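Side-chain contacts in extracellular matrix-binding protein EbhA (PDB 2DGJ), which probably serves as a cell wall-associated adhesin of Staphylococcus aureus, a long rod of three-helix bundles thought to bind extracellular matrix: residues A[212-217]-A[223-228]; A[146-151]-A[157-162]. One frame throughout, in Å; residues are numbered along the deposited sequence.

Contact 2 comes first along the chain, and its second segment, 157-162, is finished well before contact 1 opens at residue 212. Their centres lie about 32 Å apart, with the nearest atoms about 16 Å from each other, so the two do not touch. Contact 2 belongs to the FIVAR range, where the short helix 146-149 meets helix 153-170; contact 1 falls in the GA module that follows, between helix 199-215 and helix 222-234. The segment 146-151 also bonds to residues at the start of helix 199-215, the same helix whose far end carries contact 1. Helix 199-215 therefore reaches from the neighbourhood of contact 2 to contact 1, consistent with a rod of helical bundles in series.

Contact 1 (A[212-217]-A[223-228]); sequences NTINGL and LQKDNL
Two backbone carbonyls, of Asn-215 and Leu-217, grip the ammonium of Lys-225. The stronger bond runs from Lys-225 NZ to Asn-215 O, at 2.6 Å; the donor stands above the carbonyl plane, 46° out of it, and meets the C=O at 133°. A weaker one joins Lys-225 NZ to Leu-217 O at 3.2 Å. The positive charge lies near the C-terminal end of helix 199-215, where it would probably be favoured by the helix dipole. Lys-225 gets there fully stretched: CG lies opposite the carbonyl carbon (chi1 -67°), and the chain continues straight to NZ. On the way its methylenes pass alongside Ile-214, with Lys-225 CB 4.0 Å from Ile-214 CG2 and Lys-225 CD 3.7 Å from Ile-214 O. The longer branch of Ile-214 ends in CD1, 3.6 Å from Leu-228 CB, and these two side chains cross at about a right angle. One turn beyond Lys-225, Lys-229 makes a weak bond to Asn-215 OD1. The contact thus ties two successive helices of the GA module, 199-215 and 222-234, next to the turn between them, while Leu-228 also touches Val-244 on helix 238-250, the third helix.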
ATOM      1  N   ASN A 212      -2.158  52.157 -37.825  1.00 19.64           N
ATOM      2  CA  ASN A 212      -1.518  53.411 -37.457  1.00 19.96           C
ATOM      3  C   ASN A 212      -0.560  53.884 -38.546  1.00 20.17           C
ATOM      4  O   ASN A 212      -0.395  55.083 -38.758  1.00 20.16           O
ATOM      5  CB  ASN A 212      -0.770  53.266 -36.129  1.00 19.80           C
ATOM      6  CG  ASN A 212      -1.705  53.070 -34.951  1.00 19.66           C
ATOM      7  OD1 ASN A 212      -2.842  53.548 -34.958  1.00 19.65           O
ATOM      8  ND2 ASN A 212      -1.222  52.378 -33.924  1.00 19.50           N
ATOM      9  N   THR A 213       0.076  52.939 -39.231  1.00 20.54           N
ATOM     10  CA  THR A 213       1.003  53.294 -40.299  1.00 20.91           C
ATOM     11  C   THR A 213       0.230  53.848 -41.490  1.00 21.02           C
ATOM     12  O   THR A 213       0.637  54.842 -42.088  1.00 21.02           O
ATOM     13  CB  THR A 213       1.840  52.076 -40.754  1.00 20.99           C
ATOM     14  OG1 THR A 213       0.993  50.930 -40.862  1.00 21.57           O
ATOM     15  CG2 THR A 213       2.947  51.782 -39.763  1.00 20.98           C
ATOM     16  N   ILE A 214      -0.888  53.213 -41.829  1.00 21.16           N
ATOM     17  CA  ILE A 214      -1.706  53.677 -42.944  1.00 21.38           C
ATOM     18  C   ILE A 214      -2.220  55.093 -42.680  1.00 21.61           C
ATOM     19  O   ILE A 214      -2.169  55.956 -43.560  1.00 21.68           O
ATOM     20  CB  ILE A 214      -2.916  52.739 -43.181  1.00 21.29           C
ATOM     21  CG1 ILE A 214      -2.447  51.445 -43.849  1.00 21.34           C
ATOM     22  CG2 ILE A 214      -3.957  53.433 -44.049  1.00 21.13           C
ATOM     23  CD1 ILE A 214      -3.557  50.448 -44.147  1.00 21.33           C
ATOM     24  N   ASN A 215      -2.713  55.321 -41.467  1.00 21.85           N
ATOM     25  CA  ASN A 215      -3.241  56.629 -41.095  1.00 22.08           C
ATOM     26  C   ASN A 215      -2.223  57.742 -41.291  1.00 22.14           C
ATOM     27  O   ASN A 215      -2.593  58.881 -41.588  1.00 22.13           O
ATOM     28  CB  ASN A 215      -3.699  56.627 -39.632  1.00 22.31           C
ATOM     29  CG  ASN A 215      -5.207  56.502 -39.490  1.00 22.64           C
ATOM     30  OD1 ASN A 215      -5.964  57.262 -40.097  1.00 22.79           O
ATOM     31  ND2 ASN A 215      -5.649  55.551 -38.676  1.00 22.83           N
ATOM     32  N   GLY A 216      -0.944  57.407 -41.128  1.00 22.21           N
ATOM     33  CA  GLY A 216       0.107  58.398 -41.259  1.00 22.25           C
ATOM     34  C   GLY A 216       0.778  58.539 -42.611  1.00 22.28           C
ATOM     35  O   GLY A 216       1.728  59.310 -42.746  1.00 22.31           O
ATOM     36  N   LEU A 217       0.301  57.806 -43.611  1.00 22.26           N
ATOM     37  CA  LEU A 217       0.887  57.881 -44.945  1.00 22.35           C
ATOM     38  C   LEU A 217       0.510  59.174 -45.667  1.00 22.39           C
ATOM     39  O   LEU A 217      -0.650  59.594 -45.650  1.00 22.45           O
ATOM     40  CB  LEU A 217       0.465  56.665 -45.778  1.00 22.31           C
ATOM     41  CG  LEU A 217       1.470  55.508 -45.852  1.00 22.41           C
ATOM     42  CD1 LEU A 217       2.099  55.252 -44.489  1.00 22.27           C
ATOM     43  CD2 LEU A 217       0.768  54.264 -46.384  1.00 22.26           C
ATOM     44  N   LEU A 223     -10.197  58.913 -47.422  1.00 26.47           N
ATOM     45  CA  LEU A 223     -11.080  57.789 -47.717  1.00 26.59           C
ATOM     46  C   LEU A 223     -10.299  56.568 -48.191  1.00 26.60           C
ATOM     47  O   LEU A 223     -10.743  55.429 -48.004  1.00 26.62           O
ATOM     48  CB  LEU A 223     -12.143  58.188 -48.755  1.00 26.65           C
ATOM     49  CG  LEU A 223     -11.772  58.715 -50.145  1.00 26.81           C
ATOM     50  CD1 LEU A 223     -11.033  57.661 -50.951  1.00 26.95           C
ATOM     51  CD2 LEU A 223     -13.055  59.106 -50.865  1.00 27.00           C
ATOM     52  N   GLN A 224      -9.144  56.800 -48.812  1.00 26.53           N
ATOM     53  CA  GLN A 224      -8.312  55.697 -49.273  1.00 26.56           C
ATOM     54  C   GLN A 224      -7.807  54.996 -48.025  1.00 26.52           C
ATOM     55  O   GLN A 224      -7.684  53.773 -47.990  1.00 26.45           O
ATOM     56  CB  GLN A 224      -7.134  56.207 -50.103  1.00 26.70           C
ATOM     57  CG  GLN A 224      -7.502  56.672 -51.505  1.00 26.88           C
ATOM     58  CD  GLN A 224      -6.301  57.148 -52.296  1.00 26.96           C
ATOM     59  OE1 GLN A 224      -5.591  58.061 -51.876  1.00 27.14           O
ATOM     60  NE2 GLN A 224      -6.072  56.536 -53.452  1.00 27.06           N
ATOM     61  N   LYS A 225      -7.524  55.790 -46.996  1.00 26.49           N
ATOM     62  CA  LYS A 225      -7.048  55.256 -45.730  1.00 26.47           C
ATOM     63  C   LYS A 225      -8.161  54.454 -45.076  1.00 26.45           C
ATOM     64  O   LYS A 225      -7.900  53.414 -44.467  1.00 26.31           O
ATOM     65  CB  LYS A 225      -6.607  56.393 -44.802  1.00 26.55           C
ATOM     66  CG  LYS A 225      -5.378  57.140 -45.293  1.00 26.70           C
ATOM     67  CD  LYS A 225      -4.962  58.240 -44.331  1.00 26.80           C
ATOM     68  CE  LYS A 225      -3.680  58.926 -44.790  1.00 26.88           C
ATOM     69  NZ  LYS A 225      -3.268  60.018 -43.862  1.00 26.90           N
ATOM     70  N   ASP A 226      -9.399  54.931 -45.203  1.00 26.50           N
ATOM     71  CA  ASP A 226     -10.540  54.234 -44.619  1.00 26.58           C
ATOM     72  C   ASP A 226     -10.661  52.857 -45.251  1.00 26.65           C
ATOM     73  O   ASP A 226     -10.721  51.851 -44.555  1.00 26.69           O
ATOM     74  CB  ASP A 226     -11.837  55.013 -44.841  1.00 26.64           C
ATOM     75  CG  ASP A 226     -11.819  56.378 -44.177  1.00 26.73           C
ATOM     76  OD1 ASP A 226     -11.318  56.471 -43.035  1.00 26.72           O
ATOM     77  OD2 ASP A 226     -12.313  57.351 -44.786  1.00 26.73           O
ATOM     78  N   ASN A 227     -10.687  52.823 -46.578  1.00 26.81           N
ATOM     79  CA  ASN A 227     -10.785  51.568 -47.314  1.00 26.82           C
ATOM     80  C   ASN A 227      -9.736  50.573 -46.814  1.00 26.74           C
ATOM     81  O   ASN A 227     -10.066  49.486 -46.343  1.00 26.72           O
ATOM     82  CB  ASN A 227     -10.584  51.828 -48.811  1.00 27.02           C
ATOM     83  CG  ASN A 227     -10.507  50.546 -49.626  1.00 27.26           C
ATOM     84  OD1 ASN A 227     -11.381  49.683 -49.533  1.00 27.43           O
ATOM     85  ND2 ASN A 227      -9.460  50.421 -50.435  1.00 27.29           N
ATOM     86  N   LEU A 228      -8.470  50.964 -46.911  1.00 26.67           N
ATOM     87  CA  LEU A 228      -7.363  50.121 -46.473  1.00 26.57           C
ATOM     88  C   LEU A 228      -7.482  49.714 -45.011  1.00 26.49           C
ATOM     89  O   LEU A 228      -7.233  48.563 -44.658  1.00 26.35           O
ATOM     90  CB  LEU A 228      -6.036  50.852 -46.708  1.00 26.54           C
ATOM     91  CG  LEU A 228      -5.295  50.612 -48.032  1.00 26.54           C
ATOM     92  CD1 LEU A 228      -6.263  50.284 -49.148  1.00 26.52           C
ATOM     93  CD2 LEU A 228      -4.488  51.847 -48.369  1.00 26.51           C
TER

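Contact 2 (A[146-151]-A[157-162]); sequences QNYLDA and NAYTQA
Tyr-148 reaches across to helix 153-170 and meets it through CD1, CE1 and its hydroxyl. From CB, pointed at the other helix, CG leaves opposite the backbone N (chi1 165°), which carries the ring toward helix 153-170. The first ring atom to touch is Tyr-148 CD1, 3.9 Å from Tyr-159 CD2. Next comes Tyr-148 CE1, at 3.8 Å from the same Tyr-159 CD2. The two ring planes are inclined at 58° and their centroids lie 5.8 Å apart, an oblique pairing in which Tyr-159 meets its neighbour through CD2. Here the short helix 146-149 is laid against the longer 153-170 within the FIVAR domain, and Leu-143 of the preceding helix 139-144 touches both tyrosines. Further out, Tyr-148 CZ passes 3.9 Å from Thr-160 OG1. At the tip, Tyr-148 OH comes within 3.0 Å of Thr-160 OG1, and each of these hydroxyls has a weak hydrogen bond with the carbonyl of Arg-156, one turn back from Thr-160. Behind the tyrosine, Gln-146 NE2 gives a straight 2.6 Å bond to Asp-150 OD2, which also receives the backbone N-H of Val-238.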
ATOM      1  N   GLN A 146      -4.969  29.548 -37.044  1.00 13.94           N
ATOM      2  CA  GLN A 146      -4.223  30.792 -37.187  1.00 13.66           C
ATOM      3  C   GLN A 146      -3.320  31.100 -35.992  1.00 13.65           C
ATOM      4  O   GLN A 146      -2.277  31.740 -36.147  1.00 13.71           O
ATOM      5  CB  GLN A 146      -5.213  31.937 -37.409  1.00 13.58           C
ATOM      6  CG  GLN A 146      -4.604  33.314 -37.699  1.00 13.65           C
ATOM      7  CD  GLN A 146      -4.099  34.010 -36.455  1.00 13.61           C
ATOM      8  OE1 GLN A 146      -4.693  33.902 -35.382  1.00 13.62           O
ATOM      9  NE2 GLN A 146      -3.007  34.744 -36.597  1.00 13.65           N
ATOM     10  N   ASN A 147      -3.708  30.635 -34.809  1.00 13.56           N
ATOM     11  CA  ASN A 147      -2.913  30.890 -33.611  1.00 13.51           C
ATOM     12  C   ASN A 147      -1.574  30.168 -33.671  1.00 13.45           C
ATOM     13  O   ASN A 147      -0.595  30.616 -33.078  1.00 13.38           O
ATOM     14  CB  ASN A 147      -3.664  30.469 -32.349  1.00 13.54           C
ATOM     15  CG  ASN A 147      -2.957  30.919 -31.080  1.00 13.61           C
ATOM     16  OD1 ASN A 147      -2.836  32.112 -30.814  1.00 13.64           O
ATOM     17  ND2 ASN A 147      -2.474  29.962 -30.301  1.00 13.86           N
ATOM     18  N   TYR A 148      -1.533  29.045 -34.379  1.00 13.42           N
ATOM     19  CA  TYR A 148      -0.289  28.302 -34.530  1.00 13.41           C
ATOM     20  C   TYR A 148       0.441  28.858 -35.743  1.00 13.45           C
ATOM     21  O   TYR A 148       1.616  29.222 -35.666  1.00 13.39           O
ATOM     22  CB  TYR A 148      -0.547  26.812 -34.769  1.00 13.22           C
ATOM     23  CG  TYR A 148       0.674  26.090 -35.288  1.00 13.02           C
ATOM     24  CD1 TYR A 148       1.713  25.719 -34.433  1.00 12.90           C
ATOM     25  CD2 TYR A 148       0.831  25.847 -36.654  1.00 12.95           C
ATOM     26  CE1 TYR A 148       2.877  25.133 -34.922  1.00 12.78           C
ATOM     27  CE2 TYR A 148       1.995  25.263 -37.155  1.00 12.87           C
ATOM     28  CZ  TYR A 148       3.014  24.913 -36.283  1.00 12.80           C
ATOM     29  OH  TYR A 148       4.174  24.364 -36.774  1.00 12.76           O
ATOM     30  N   LEU A 149      -0.282  28.917 -36.859  1.00 13.66           N
ATOM     31  CA  LEU A 149       0.247  29.409 -38.123  1.00 13.87           C
ATOM     32  C   LEU A 149       0.947  30.761 -38.033  1.00 14.14           C
ATOM     33  O   LEU A 149       2.060  30.913 -38.531  1.00 14.33           O
ATOM     34  CB  LEU A 149      -0.874  29.479 -39.162  1.00 13.68           C
ATOM     35  CG  LEU A 149      -0.993  28.333 -40.177  1.00 13.75           C
ATOM     36  CD1 LEU A 149      -0.241  27.097 -39.712  1.00 13.50           C
ATOM     37  CD2 LEU A 149      -2.461  28.017 -40.393  1.00 13.41           C
ATOM     38  N   ASP A 150       0.303  31.742 -37.403  1.00 14.35           N
ATOM     39  CA  ASP A 150       0.909  33.065 -37.278  1.00 14.59           C
ATOM     40  C   ASP A 150       1.723  33.236 -36.003  1.00 14.78           C
ATOM     41  O   ASP A 150       2.030  34.356 -35.600  1.00 14.81           O
ATOM     42  CB  ASP A 150      -0.157  34.169 -37.352  1.00 14.43           C
ATOM     43  CG  ASP A 150      -0.691  34.369 -38.757  1.00 14.28           C
ATOM     44  OD1 ASP A 150       0.010  33.981 -39.713  1.00 14.25           O
ATOM     45  OD2 ASP A 150      -1.800  34.924 -38.913  1.00 14.20           O
ATOM     46  N   ALA A 151       2.069  32.125 -35.370  1.00 14.98           N
ATOM     47  CA  ALA A 151       2.863  32.174 -34.149  1.00 15.15           C
ATOM     48  C   ALA A 151       4.310  32.398 -34.560  1.00 15.28           C
ATOM     49  O   ALA A 151       4.698  32.015 -35.664  1.00 15.31           O
ATOM     50  CB  ALA A 151       2.732  30.859 -33.393  1.00 15.11           C
ATOM     51  N   ASN A 157       7.918  26.003 -34.071  1.00 15.49           N
ATOM     52  CA  ASN A 157       8.892  24.919 -34.096  1.00 15.49           C
ATOM     53  C   ASN A 157       8.942  24.168 -32.774  1.00 15.38           C
ATOM     54  O   ASN A 157       9.090  22.947 -32.753  1.00 15.37           O
ATOM     55  CB  ASN A 157      10.282  25.469 -34.435  1.00 15.80           C
ATOM     56  CG  ASN A 157      10.456  25.744 -35.919  1.00 16.27           C
ATOM     57  OD1 ASN A 157       9.478  25.815 -36.668  1.00 16.54           O
ATOM     58  ND2 ASN A 157      11.706  25.910 -36.350  1.00 16.39           N
ATOM     59  N   ALA A 158       8.815  24.902 -31.673  1.00 15.27           N
ATOM     60  CA  ALA A 158       8.854  24.293 -30.352  1.00 15.27           C
ATOM     61  C   ALA A 158       7.667  23.357 -30.172  1.00 15.20           C
ATOM     62  O   ALA A 158       7.793  22.292 -29.574  1.00 15.21           O
ATOM     63  CB  ALA A 158       8.845  25.373 -29.277  1.00 15.35           C
ATOM     64  N   TYR A 159       6.517  23.760 -30.700  1.00 15.11           N
ATOM     65  CA  TYR A 159       5.306  22.958 -30.597  1.00 14.99           C
ATOM     66  C   TYR A 159       5.413  21.696 -31.452  1.00 15.00           C
ATOM     67  O   TYR A 159       5.127  20.596 -30.986  1.00 14.87           O
ATOM     68  CB  TYR A 159       4.087  23.774 -31.035  1.00 14.80           C
ATOM     69  CG  TYR A 159       2.795  22.982 -30.992  1.00 14.66           C
ATOM     70  CD1 TYR A 159       2.259  22.563 -29.777  1.00 14.68           C
ATOM     71  CD2 TYR A 159       2.132  22.626 -32.165  1.00 14.48           C
ATOM     72  CE1 TYR A 159       1.093  21.802 -29.731  1.00 14.68           C
ATOM     73  CE2 TYR A 159       0.968  21.870 -32.131  1.00 14.58           C
ATOM     74  CZ  TYR A 159       0.453  21.460 -30.910  1.00 14.65           C
ATOM     75  OH  TYR A 159      -0.703  20.714 -30.864  1.00 14.68           O
ATOM     76  N   THR A 160       5.811  21.865 -32.708  1.00 15.07           N
ATOM     77  CA  THR A 160       5.952  20.735 -33.618  1.00 15.32           C
ATOM     78  C   THR A 160       6.924  19.711 -33.041  1.00 15.40           C
ATOM     79  O   THR A 160       6.728  18.506 -33.178  1.00 15.24           O
ATOM     80  CB  THR A 160       6.470  21.194 -34.997  1.00 15.29           C
ATOM     81  OG1 THR A 160       5.439  21.926 -35.675  1.00 15.30           O
ATOM     82  CG2 THR A 160       6.893  19.988 -35.844  1.00 15.39           C
ATOM     83  N   GLN A 161       7.973  20.203 -32.396  1.00 15.61           N
ATOM     84  CA  GLN A 161       8.983  19.338 -31.804  1.00 15.94           C
ATOM     85  C   GLN A 161       8.366  18.558 -30.646  1.00 15.92           C
ATOM     86  O   GLN A 161       8.449  17.325 -30.599  1.00 15.85           O
ATOM     87  CB  GLN A 161      10.156  20.183 -31.309  1.00 16.39           C
ATOM     88  CG  GLN A 161      11.421  19.385 -31.005  1.00 17.18           C
ATOM     89  CD  GLN A 161      12.603  20.281 -30.665  1.00 17.74           C
ATOM     90  OE1 GLN A 161      13.720  19.804 -30.484  1.00 18.07           O
ATOM     91  NE2 GLN A 161      12.360  21.588 -30.578  1.00 18.06           N
ATOM     92  N   ALA A 162       7.743  19.285 -29.723  1.00 15.81           N
ATOM     93  CA  ALA A 162       7.109  18.676 -28.560  1.00 15.72           C
ATOM     94  C   ALA A 162       6.191  17.522 -28.947  1.00 15.64           C
ATOM     95  O   ALA A 162       6.314  16.422 -28.417  1.00 15.54           O
ATOM     96  CB  ALA A 162       6.319  19.721 -27.792  1.00 15.69           C
TER